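Long-range contacts in ferredoxin--NADP reductase, apicoplast (Plasmodium falciparum, PDB 3JQQ), which transfers electrons between ferredoxin and NADP(H) through a bound FAD and may serve the last step of isoprenoid precursor synthesis in the apicoplast: residues Y159-I167 against P184-L192; N172-G181 against Y277-K286. The protein carries 1 engineered substitution. All blocks are in the same frame, centred on the assembly; numbering follows the deposited sequence.

Interaction 1. Residues Y159-I167 against P184-L192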
loop_
_atom_site.group_PDB
_atom_site.type_symbol
_atom_site.label_atom_id
_atom_site.label_comp_id
_atom_site.label_asym_id
_atom_site.label_seq_id
_atom_site.Cartn_x
_atom_site.Cartn_y
_atom_site.Cartn_z
ATOM N N TYR B 159 2.411 -5.942 -18.353
ATOM C CA TYR B 159 2.899 -5.475 -19.641
ATOM C C TYR B 159 3.921 -4.366 -19.418
ATOM O O TYR B 159 4.135 -3.513 -20.278
ATOM C CB TYR B 159 1.736 -4.981 -20.510
ATOM C CG TYR B 159 0.603 -5.978 -20.640
ATOM C CD1 TYR B 159 -0.478 -5.948 -19.768
ATOM C CD2 TYR B 159 0.616 -6.953 -21.632
ATOM C CE1 TYR B 159 -1.514 -6.855 -19.879
ATOM C CE2 TYR B 159 -0.419 -7.868 -21.751
ATOM C CZ TYR B 159 -1.481 -7.813 -20.872
ATOM O OH TYR B 159 -2.515 -8.715 -20.978
ATOM N N PHE B 160 4.546 -4.393 -18.245
ATOM C CA PHE B 160 5.559 -3.417 -17.868
ATOM C C PHE B 160 6.881 -3.813 -18.520
ATOM O O PHE B 160 7.852 -4.131 -17.837
ATOM C CB PHE B 160 5.689 -3.396 -16.343
ATOM C CG PHE B 160 6.342 -2.159 -15.796
ATOM C CD1 PHE B 160 5.802 -0.905 -16.034
ATOM C CD2 PHE B 160 7.474 -2.252 -15.016
ATOM C CE1 PHE B 160 6.400 0.231 -15.520
ATOM C CE2 PHE B 160 8.075 -1.122 -14.497
ATOM C CZ PHE B 160 7.542 0.119 -14.745
ATOM N N ASN B 161 6.904 -3.786 -19.850
ATOM C CA ASN B 161 8.005 -4.366 -20.615
ATOM C C ASN B 161 8.820 -3.376 -21.440
ATOM O O ASN B 161 8.363 -2.274 -21.747
ATOM C CB ASN B 161 7.473 -5.464 -21.536
ATOM C CG ASN B 161 6.840 -6.604 -20.770
ATOM O OD1 ASN B 161 7.469 -7.207 -19.899
ATOM N ND2 ASN B 161 5.591 -6.916 -21.097
ATOM N N LEU B 162 10.035 -3.792 -21.806
ATOM C CA LEU B 162 10.893 -3.003 -22.682
ATOM C C LEU B 162 10.345 -2.972 -24.104
ATOM O O LEU B 162 9.637 -3.888 -24.524
ATOM C CB LEU B 162 12.305 -3.579 -22.714
ATOM C CG LEU B 162 13.151 -3.508 -21.444
ATOM C CD1 LEU B 162 14.524 -4.109 -21.697
ATOM C CD2 LEU B 162 13.275 -2.072 -20.957
ATOM N N PRO B 163 10.670 -1.904 -24.848
ATOM C CA PRO B 163 10.438 -1.856 -26.289
ATOM C C PRO B 163 11.170 -3.013 -26.964
ATOM O O PRO B 163 12.306 -3.316 -26.598
ATOM C CB PRO B 163 11.069 -0.524 -26.699
ATOM C CG PRO B 163 11.010 0.315 -25.467
ATOM C CD PRO B 163 11.197 -0.633 -24.322
ATOM N N ASN B 164 10.529 -3.645 -27.944
ATOM C CA ASN B 164 11.041 -4.890 -28.525
ATOM C C ASN B 164 12.348 -4.792 -29.319
ATOM O O ASN B 164 12.854 -5.803 -29.805
ATOM C CB ASN B 164 9.960 -5.582 -29.368
ATOM C CG ASN B 164 9.357 -4.669 -30.419
ATOM O OD1 ASN B 164 9.103 -3.490 -30.168
ATOM N ND2 ASN B 164 9.112 -5.217 -31.605
ATOM N N ASP B 165 12.897 -3.588 -29.445
ATOM C CA ASP B 165 14.141 -3.397 -30.190
ATOM C C ASP B 165 15.109 -2.487 -29.439
ATOM O O ASP B 165 15.992 -1.874 -30.038
ATOM C CB ASP B 165 13.844 -2.814 -31.573
ATOM C CG ASP B 165 13.009 -1.551 -31.501
ATOM O OD1 ASP B 165 12.862 -0.997 -30.391
ATOM O OD2 ASP B 165 12.500 -1.109 -32.553
ATOM N N ALA B 166 14.937 -2.414 -28.123
ATOM C CA ALA B 166 15.692 -1.482 -27.289
ATOM C C ALA B 166 17.200 -1.550 -27.497
ATOM O O ALA B 166 17.857 -0.524 -27.674
ATOM C CB ALA B 166 15.340 -1.685 -25.823
ATOM N N ILE B 167 17.757 -2.756 -27.455
ATOM C CA ILE B 167 19.194 -2.924 -27.646
ATOM C C ILE B 167 19.659 -2.504 -29.041
ATOM O O ILE B 167 20.693 -1.853 -29.190
ATOM C CB ILE B 167 19.628 -4.381 -27.391
ATOM C CG1 ILE B 167 19.227 -4.819 -25.981
ATOM C CG2 ILE B 167 21.128 -4.533 -27.595
ATOM C CD1 ILE B 167 19.619 -6.242 -25.648
ATOM N N PRO B 184 11.939 -4.715 -11.579
ATOM C CA PRO B 184 11.906 -4.863 -13.035
ATOM C C PRO B 184 13.019 -4.076 -13.725
ATOM O O PRO B 184 13.395 -4.402 -14.852
ATOM C CB PRO B 184 10.536 -4.293 -13.418
ATOM C CG PRO B 184 10.182 -3.371 -12.304
ATOM C CD PRO B 184 10.758 -4.000 -11.067
ATOM N N TYR B 185 13.539 -3.051 -13.058
ATOM C CA TYR B 185 14.634 -2.272 -13.621
ATOM C C TYR B 185 15.939 -3.059 -13.556
ATOM O O TYR B 185 16.797 -2.932 -14.433
ATOM C CB TYR B 185 14.774 -0.923 -12.912
ATOM C CG TYR B 185 13.526 -0.070 -12.977
ATOM C CD1 TYR B 185 13.093 0.646 -11.868
ATOM C CD2 TYR B 185 12.776 0.012 -14.144
ATOM C CE1 TYR B 185 11.954 1.429 -11.923
ATOM C CE2 TYR B 185 11.632 0.789 -14.208
ATOM C CZ TYR B 185 11.226 1.497 -13.095
ATOM O OH TYR B 185 10.088 2.273 -13.154
ATOM N N ILE B 186 16.083 -3.870 -12.511
ATOM C CA ILE B 186 17.213 -4.784 -12.403
ATOM C C ILE B 186 17.135 -5.810 -13.529
ATOM O O ILE B 186 18.146 -6.150 -14.147
ATOM C CB ILE B 186 17.224 -5.511 -11.043
ATOM C CG1 ILE B 186 17.335 -4.499 -9.894
ATOM C CG2 ILE B 186 18.353 -6.530 -10.983
ATOM C CD1 ILE B 186 18.475 -3.511 -10.045
ATOM N N SER B 187 15.925 -6.292 -13.794
ATOM C CA SER B 187 15.688 -7.237 -14.880
ATOM C C SER B 187 16.083 -6.612 -16.213
ATOM O O SER B 187 16.827 -7.206 -17.004
ATOM C CB SER B 187 14.215 -7.648 -14.908
ATOM O OG SER B 187 13.945 -8.522 -15.990
ATOM N N PHE B 188 15.587 -5.404 -16.458
ATOM C CA PHE B 188 15.949 -4.660 -17.656
ATOM C C PHE B 188 17.466 -4.544 -17.821
ATOM O O PHE B 188 18.008 -4.831 -18.891
ATOM C CB PHE B 188 15.327 -3.261 -17.642
ATOM C CG PHE B 188 13.825 -3.256 -17.691
ATOM C CD1 PHE B 188 13.117 -2.117 -17.343
ATOM C CD2 PHE B 188 13.120 -4.388 -18.073
ATOM C CE1 PHE B 188 11.735 -2.099 -17.385
ATOM C CE2 PHE B 188 11.735 -4.378 -18.114
ATOM C CZ PHE B 188 11.044 -3.231 -17.770
ATOM N N LEU B 189 18.144 -4.112 -16.759
ATOM C CA LEU B 189 19.586 -3.870 -16.822
ATOM C C LEU B 189 20.362 -5.146 -17.115
ATOM O O LEU B 189 21.355 -5.126 -17.844
ATOM C CB LEU B 189 20.088 -3.238 -15.516
ATOM C CG LEU B 189 19.644 -1.806 -15.202
ATOM C CD1 LEU B 189 20.086 -1.411 -13.800
ATOM C CD2 LEU B 189 20.193 -0.828 -16.232
ATOM N N LYS B 190 19.909 -6.254 -16.539
ATOM C CA LYS B 190 20.556 -7.537 -16.765
ATOM C C LYS B 190 20.442 -7.958 -18.226
ATOM O O LYS B 190 21.364 -8.559 -18.774
ATOM C CB LYS B 190 19.980 -8.610 -15.836
ATOM C CG LYS B 190 20.442 -8.476 -14.390
ATOM C CD LYS B 190 19.694 -9.433 -13.472
ATOM C CE LYS B 190 20.225 -9.363 -12.048
ATOM N NZ LYS B 190 19.420 -10.207 -11.127
ATOM N N LYS B 191 19.317 -7.636 -18.861
ATOM C CA LYS B 191 19.163 -7.928 -20.284
ATOM C C LYS B 191 20.004 -6.988 -21.144
ATOM O O LYS B 191 20.720 -7.429 -22.040
ATOM C CB LYS B 191 17.699 -7.853 -20.722
ATOM C CG LYS B 191 17.523 -7.979 -22.231
ATOM C CD LYS B 191 16.072 -7.822 -22.656
ATOM C CE LYS B 191 15.951 -7.715 -24.172
ATOM N NZ LYS B 191 16.481 -8.921 -24.872
ATOM N N LEU B 192 19.913 -5.691 -20.863
ATOM C CA LEU B 192 20.577 -4.678 -21.679
ATOM C C LEU B 192 22.102 -4.768 -21.608
ATOM O O LEU B 192 22.784 -4.677 -22.630
ATOM C CB LEU B 192 20.114 -3.274 -21.273
ATOM C CG LEU B 192 18.617 -2.965 -21.375
ATOM C CD1 LEU B 192 18.265 -1.719 -20.570
ATOM C CD2 LEU B 192 18.183 -2.804 -22.824
#
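Leu162 lies against one face of the Phe188 ring and makes the CH-pi part of this contact. Its CD2 methyl sits over the ring centre, 3.5 Å from the centroid of Phe188 and 12° off the normal, while Leu162 CG rests 3.5 Å from Phe188 CD2. Leu162 has CG anti to its carbonyl carbon (chi1 -67°) and an extended chi2, which lays CD2 on the ring and sends CD1 along the helix to Leu192. The other face of Phe188 carries the carbonyl O of Pro184, one helical turn earlier, and Phe160 O meets the ring edge in its plane, 3.3 Å from Phe188 CZ.

Aliphatic and aromatic packing extends the contact both ways. At the N-terminal end of the helix segment, the Phe160 ring receives Pro184 and Tyr185 at its edge, with Phe160 CE2 3.8 Å from Pro184 CG and Phe160 CZ 3.7 Å from Tyr185 OH. That hydroxyl is hydrogen-bonded to Ile176 O of the parallel sheet. Farther along, Leu192 CD2 is shared: it packs against Leu162 CD1 and lies 3.9 Å from Ile167 CG1. Lys191 runs along the outer side, its CD beside Leu162 CD1.

No hydrogen bond links the segments, so the contact rests mainly on side-chain packing. The Pro184 side chain lies about 4 Å from that of the FAD-binding Ser104 and about 6 Å from the FAD. The loop following strand 150-157 of the antiparallel FAD-binding sheet packs on helix 183-192, the first helix after strand 173-178 of the NADP-binding domain, an interdomain junction of the ferredoxin-NADP reductase fold.

Interaction 2. Residues N172-G181 against Y277-K286. Engineered in segment 277-286: Lys286 (natural residue His). With A2P (adenosine-2'-5'-diphosphate), chain J.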
loop_
_atom_site.group_PDB
_atom_site.type_symbol
_atom_site.label_atom_id
_atom_site.label_comp_id
_atom_site.label_asym_id
_atom_site.label_seq_id
_atom_site.Cartn_x
_atom_site.Cartn_y
_atom_site.Cartn_z
ATOM N N ASN B 172 17.113 5.198 -25.058
ATOM C CA ASN B 172 17.401 5.743 -23.743
ATOM C C ASN B 172 16.231 5.537 -22.791
ATOM O O ASN B 172 15.093 5.392 -23.231
ATOM C CB ASN B 172 17.749 7.225 -23.848
ATOM C CG ASN B 172 18.798 7.501 -24.907
ATOM O OD1 ASN B 172 19.889 6.944 -24.873
ATOM N ND2 ASN B 172 18.468 8.368 -25.858
ATOM N N PHE B 173 16.503 5.528 -21.493
ATOM C CA PHE B 173 15.462 5.280 -20.494
ATOM C C PHE B 173 15.542 6.216 -19.293
ATOM O O PHE B 173 16.614 6.707 -18.936
ATOM C CB PHE B 173 15.544 3.842 -19.973
ATOM C CG PHE B 173 15.370 2.788 -21.033
ATOM C CD1 PHE B 173 16.468 2.141 -21.573
ATOM C CD2 PHE B 173 14.106 2.428 -21.468
ATOM C CE1 PHE B 173 16.312 1.162 -22.537
ATOM C CE2 PHE B 173 13.946 1.445 -22.430
ATOM C CZ PHE B 173 15.047 0.816 -22.969
ATOM N N ILE B 174 14.386 6.448 -18.680
ATOM C CA ILE B 174 14.308 6.996 -17.334
ATOM C C ILE B 174 13.514 6.006 -16.488
ATOM O O ILE B 174 12.331 5.781 -16.736
ATOM C CB ILE B 174 13.602 8.358 -17.302
ATOM C CG1 ILE B 174 14.428 9.410 -18.046
ATOM C CG2 ILE B 174 13.342 8.799 -15.867
ATOM C CD1 ILE B 174 13.692 10.720 -18.265
ATOM N N PHE B 175 14.172 5.394 -15.507
ATOM C CA PHE B 175 13.493 4.480 -14.595
ATOM C C PHE B 175 13.255 5.168 -13.257
ATOM O O PHE B 175 14.178 5.726 -12.666
ATOM C CB PHE B 175 14.311 3.204 -14.365
ATOM C CG PHE B 175 14.621 2.431 -15.620
ATOM C CD1 PHE B 175 15.856 1.822 -15.778
ATOM C CD2 PHE B 175 13.686 2.307 -16.633
ATOM C CE1 PHE B 175 16.153 1.104 -16.921
ATOM C CE2 PHE B 175 13.979 1.591 -17.781
ATOM C CZ PHE B 175 15.213 0.988 -17.925
ATOM N N ILE B 176 12.016 5.126 -12.778
ATOM C CA ILE B 176 11.681 5.710 -11.483
ATOM C C ILE B 176 11.141 4.626 -10.550
ATOM O O ILE B 176 10.223 3.894 -10.908
ATOM C CB ILE B 176 10.665 6.862 -11.637
ATOM C CG1 ILE B 176 11.284 8.000 -12.455
ATOM C CG2 ILE B 176 10.215 7.366 -10.277
ATOM C CD1 ILE B 176 10.287 9.047 -12.910
ATOM N N ALA B 177 11.726 4.515 -9.360
ATOM C CA ALA B 177 11.382 3.419 -8.457
ATOM C C ALA B 177 11.320 3.806 -6.980
ATOM O O ALA B 177 11.938 4.781 -6.548
ATOM C CB ALA B 177 12.353 2.254 -8.650
ATOM N N THR B 178 10.556 3.027 -6.220
ATOM C CA THR B 178 10.590 3.069 -4.765
ATOM C C THR B 178 10.607 1.640 -4.235
ATOM O O THR B 178 9.919 0.767 -4.762
ATOM C CB THR B 178 9.371 3.810 -4.165
ATOM O OG1 THR B 178 8.162 3.125 -4.523
ATOM C CG2 THR B 178 9.311 5.245 -4.671
ATOM N N GLY B 179 11.400 1.400 -3.196
ATOM C CA GLY B 179 11.444 0.084 -2.561
ATOM C C GLY B 179 11.656 -1.059 -3.538
ATOM O O GLY B 179 12.607 -1.051 -4.316
ATOM N N THR B 180 10.771 -2.051 -3.491
ATOM C CA THR B 180 10.893 -3.223 -4.355
ATOM C C THR B 180 10.565 -2.894 -5.805
ATOM O O THR B 180 10.656 -3.750 -6.683
ATOM C CB THR B 180 9.996 -4.380 -3.879
ATOM O OG1 THR B 180 8.632 -3.943 -3.820
ATOM C CG2 THR B 180 10.433 -4.865 -2.503
ATOM N N GLY B 181 10.193 -1.643 -6.050
ATOM C CA GLY B 181 9.925 -1.171 -7.400
ATOM C C GLY B 181 11.154 -1.111 -8.291
ATOM O O GLY B 181 11.046 -0.809 -9.479
ATOM N N TYR B 277 16.209 13.321 -25.676
ATOM C CA TYR B 277 16.814 12.000 -25.837
ATOM C C TYR B 277 15.780 10.904 -26.091
ATOM O O TYR B 277 16.104 9.717 -26.070
ATOM C CB TYR B 277 17.681 11.647 -24.624
ATOM C CG TYR B 277 18.959 12.455 -24.533
ATOM C CD1 TYR B 277 18.998 13.663 -23.840
ATOM C CD2 TYR B 277 20.126 12.016 -25.143
ATOM C CE1 TYR B 277 20.162 14.405 -23.755
ATOM C CE2 TYR B 277 21.299 12.756 -25.064
ATOM C CZ TYR B 277 21.310 13.947 -24.369
ATOM O OH TYR B 277 22.464 14.685 -24.291
ATOM N N LYS B 278 14.536 11.310 -26.332
ATOM C CA LYS B 278 13.463 10.372 -26.665
ATOM C C LYS B 278 13.373 9.211 -25.674
ATOM O O LYS B 278 13.129 8.066 -26.060
ATOM C CB LYS B 278 13.643 9.845 -28.091
ATOM C CG LYS B 278 13.465 10.913 -29.160
ATOM C CD LYS B 278 13.972 10.442 -30.514
ATOM C CE LYS B 278 13.955 11.580 -31.525
ATOM N NZ LYS B 278 14.471 11.157 -32.856
ATOM N N CYS B 279 13.560 9.523 -24.395
ATOM C CA CYS B 279 13.576 8.517 -23.332
ATOM C C CYS B 279 12.241 7.810 -23.138
ATOM O O CYS B 279 11.183 8.441 -23.155
ATOM C CB CYS B 279 13.994 9.148 -22.002
ATOM S SG CYS B 279 15.763 9.441 -21.815
ATOM N N GLU B 280 12.302 6.496 -22.949
ATOM C CA GLU B 280 11.161 5.748 -22.441
ATOM C C GLU B 280 11.110 5.959 -20.934
ATOM O O GLU B 280 12.100 5.739 -20.236
ATOM C CB GLU B 280 11.295 4.259 -22.761
ATOM C CG GLU B 280 11.041 3.905 -24.222
ATOM C CD GLU B 280 9.577 4.027 -24.606
ATOM O OE1 GLU B 280 8.706 3.707 -23.760
ATOM O OE2 GLU B 280 9.296 4.439 -25.749
ATOM N N LEU B 281 9.959 6.398 -20.437
ATOM C CA LEU B 281 9.808 6.720 -19.026
ATOM C C LEU B 281 9.055 5.619 -18.290
ATOM O O LEU B 281 7.966 5.218 -18.698
ATOM C CB LEU B 281 9.083 8.059 -18.865
ATOM C CG LEU B 281 8.793 8.551 -17.447
ATOM C CD1 LEU B 281 10.080 8.696 -16.652
ATOM C CD2 LEU B 281 8.037 9.871 -17.490
ATOM N N TYR B 282 9.644 5.129 -17.205
ATOM C CA TYR B 282 9.030 4.071 -16.411
ATOM C C TYR B 282 8.836 4.514 -14.971
ATOM O O TYR B 282 9.701 5.167 -14.389
ATOM C CB TYR B 282 9.893 2.810 -16.441
ATOM C CG TYR B 282 9.859 2.074 -17.757
ATOM C CD1 TYR B 282 10.544 2.557 -18.862
ATOM C CD2 TYR B 282 9.147 0.890 -17.893
ATOM C CE1 TYR B 282 10.517 1.888 -20.065
ATOM C CE2 TYR B 282 9.112 0.213 -19.094
ATOM C CZ TYR B 282 9.799 0.716 -20.177
ATOM O OH TYR B 282 9.773 0.047 -21.376
ATOM N N ILE B 283 7.699 4.147 -14.395
ATOM C CA ILE B 283 7.417 4.450 -13.001
ATOM C C ILE B 283 6.885 3.208 -12.296
ATOM O O ILE B 283 5.822 2.694 -12.647
ATOM C CB ILE B 283 6.401 5.596 -12.870
ATOM C CG1 ILE B 283 6.990 6.891 -13.439
ATOM C CG2 ILE B 283 5.990 5.777 -11.416
ATOM C CD1 ILE B 283 5.962 7.983 -13.679
ATOM N N CYS B 284 7.632 2.723 -11.316
ATOM C CA CYS B 284 7.239 1.531 -10.573
ATOM C C CYS B 284 7.370 1.736 -9.070
ATOM O O CYS B 284 8.455 2.028 -8.563
ATOM C CB CYS B 284 8.070 0.322 -11.004
ATOM S SG CYS B 284 7.512 -1.235 -10.276
ATOM N N GLY B 285 6.261 1.599 -8.354
ATOM C CA GLY B 285 6.267 1.879 -6.932
ATOM C C GLY B 285 4.954 2.480 -6.475
ATOM O O GLY B 285 3.888 2.143 -6.992
ATOM N N LYS B 286 5.087 3.458 -5.618
ATOM C CA LYS B 286 3.958 4.118 -4.993
ATOM C C LYS B 286 3.093 4.892 -5.999
ATOM O O LYS B 286 3.605 5.560 -6.851
ATOM C CB LYS B 286 4.429 5.064 -3.863
ATOM C CG LYS B 286 5.232 4.523 -2.709
ATOM C CD LYS B 286 4.535 3.443 -1.923
ATOM C CE LYS B 286 5.235 3.187 -0.631
ATOM N NZ LYS B 286 4.830 1.977 -0.018
HETATM P P1 A2P J . 8.916 6.467 4.057
HETATM O O1P A2P J . 8.381 7.852 4.328
HETATM O O2P A2P J . 7.857 5.391 4.048
HETATM O O3P A2P J . 10.159 6.121 4.843
HETATM P P2 A2P J . 8.427 0.965 1.085
HETATM O O4P A2P J . 8.481 0.272 -0.255
HETATM O O5P A2P J . 7.039 1.094 1.670
HETATM O O6P A2P J . 9.483 0.501 2.059
HETATM O "O5'" A2P J . 8.847 2.483 0.752
HETATM C "C5'" A2P J . 9.868 2.749 -0.207
HETATM C "C4'" A2P J . 10.247 4.222 -0.145
HETATM O "O4'" A2P J . 9.194 5.018 -0.701
HETATM C "C3'" A2P J . 10.438 4.689 1.291
HETATM O "O3'" A2P J . 11.583 5.547 1.337
HETATM C "C2'" A2P J . 9.197 5.500 1.599
HETATM O "O2'" A2P J . 9.444 6.543 2.537
HETATM C "C1'" A2P J . 8.930 6.079 0.220
HETATM N N9 A2P J . 7.580 6.689 0.119
HETATM C C8 A2P J . 6.605 6.642 1.049
HETATM N N7 A2P J . 5.508 7.329 0.638
HETATM C C5 A2P J . 5.785 7.839 -0.579
HETATM C C6 A2P J . 5.077 8.667 -1.584
HETATM N N6 A2P J . 3.814 9.101 -1.369
HETATM N N1 A2P J . 5.731 8.975 -2.728
HETATM C C2 A2P J . 6.985 8.550 -2.963
HETATM N N3 A2P J . 7.686 7.798 -2.096
HETATM C C4 A2P J . 7.152 7.419 -0.911
#
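Phe175 turns its ring edge toward the face of Tyr282 in an offset edge-to-face pair, with planes at 75° and Phe175 CE2 3.7 Å from Tyr282 CD1. Phe173 CD2 approaches the same tyrosine obliquely at CE1, and Ile174 O lies at its edge. Outside the strands, His312 stacks on Tyr282. A further flat group, the Asn172 amide, is nearly perpendicular to the Tyr277 ring; its ND2 reaches Tyr277 O at 2.7 Å, in the carbonyl plane and on a lone pair.

Strands 173-178 and 280-285 run parallel, 4.7 Å apart at closest approach. Their hydrogen bonds alternate from Asn172 O to the weak one at Thr178 N. On the sheet face opposite the aromatics, Ile174 CG2 meets Leu281 CD1 in a tight 3.4 Å contact, and Ile176 CD1 bridges Leu281 and Ile283.

At the C-terminal ends, Lys286 N donates to Thr178 OG1 over 3.3 Å; chi1 of Thr178 (62°) turns this oxygen toward the neighbouring strand. The engineered Lys286 (natural residue His) donates a hydrogen bond from NZ to O5P of adenosine-2'-5'-diphosphate, 2.9 Å away. Backbone bonds thus join the strands throughout, with apolar side chains on both faces midway, Asn172-Tyr277 at one end and Thr178-Lys286 with the nucleotide at the other. Lys286 probably offsets some charge of the 5'-phosphate; Lys119, Ser247 and Tyr258 also hydrogen-bond to the nucleotide.

Overall arrangement
Both contacts are largely buried, but they hold different parts of the fold. Interaction 2 joins two neighbouring strands within the NADP-binding sheet, largely through backbone hydrogen bonds, and at one end it opens onto the nucleotide pocket. Interaction 1 sets a loop from the FAD-binding side against the helix that directly follows strand 173-178, using apolar and aromatic packing with a partly exposed margin at Ile167 and Lys191. The two meet on the aromatic face of the sheet: Tyr282 OH reaches Asn161 O, and its ring meets Phe160 and Phe188 edge-to-face, while Tyr185 stacks with Phe175. Their segments alternate along the chain.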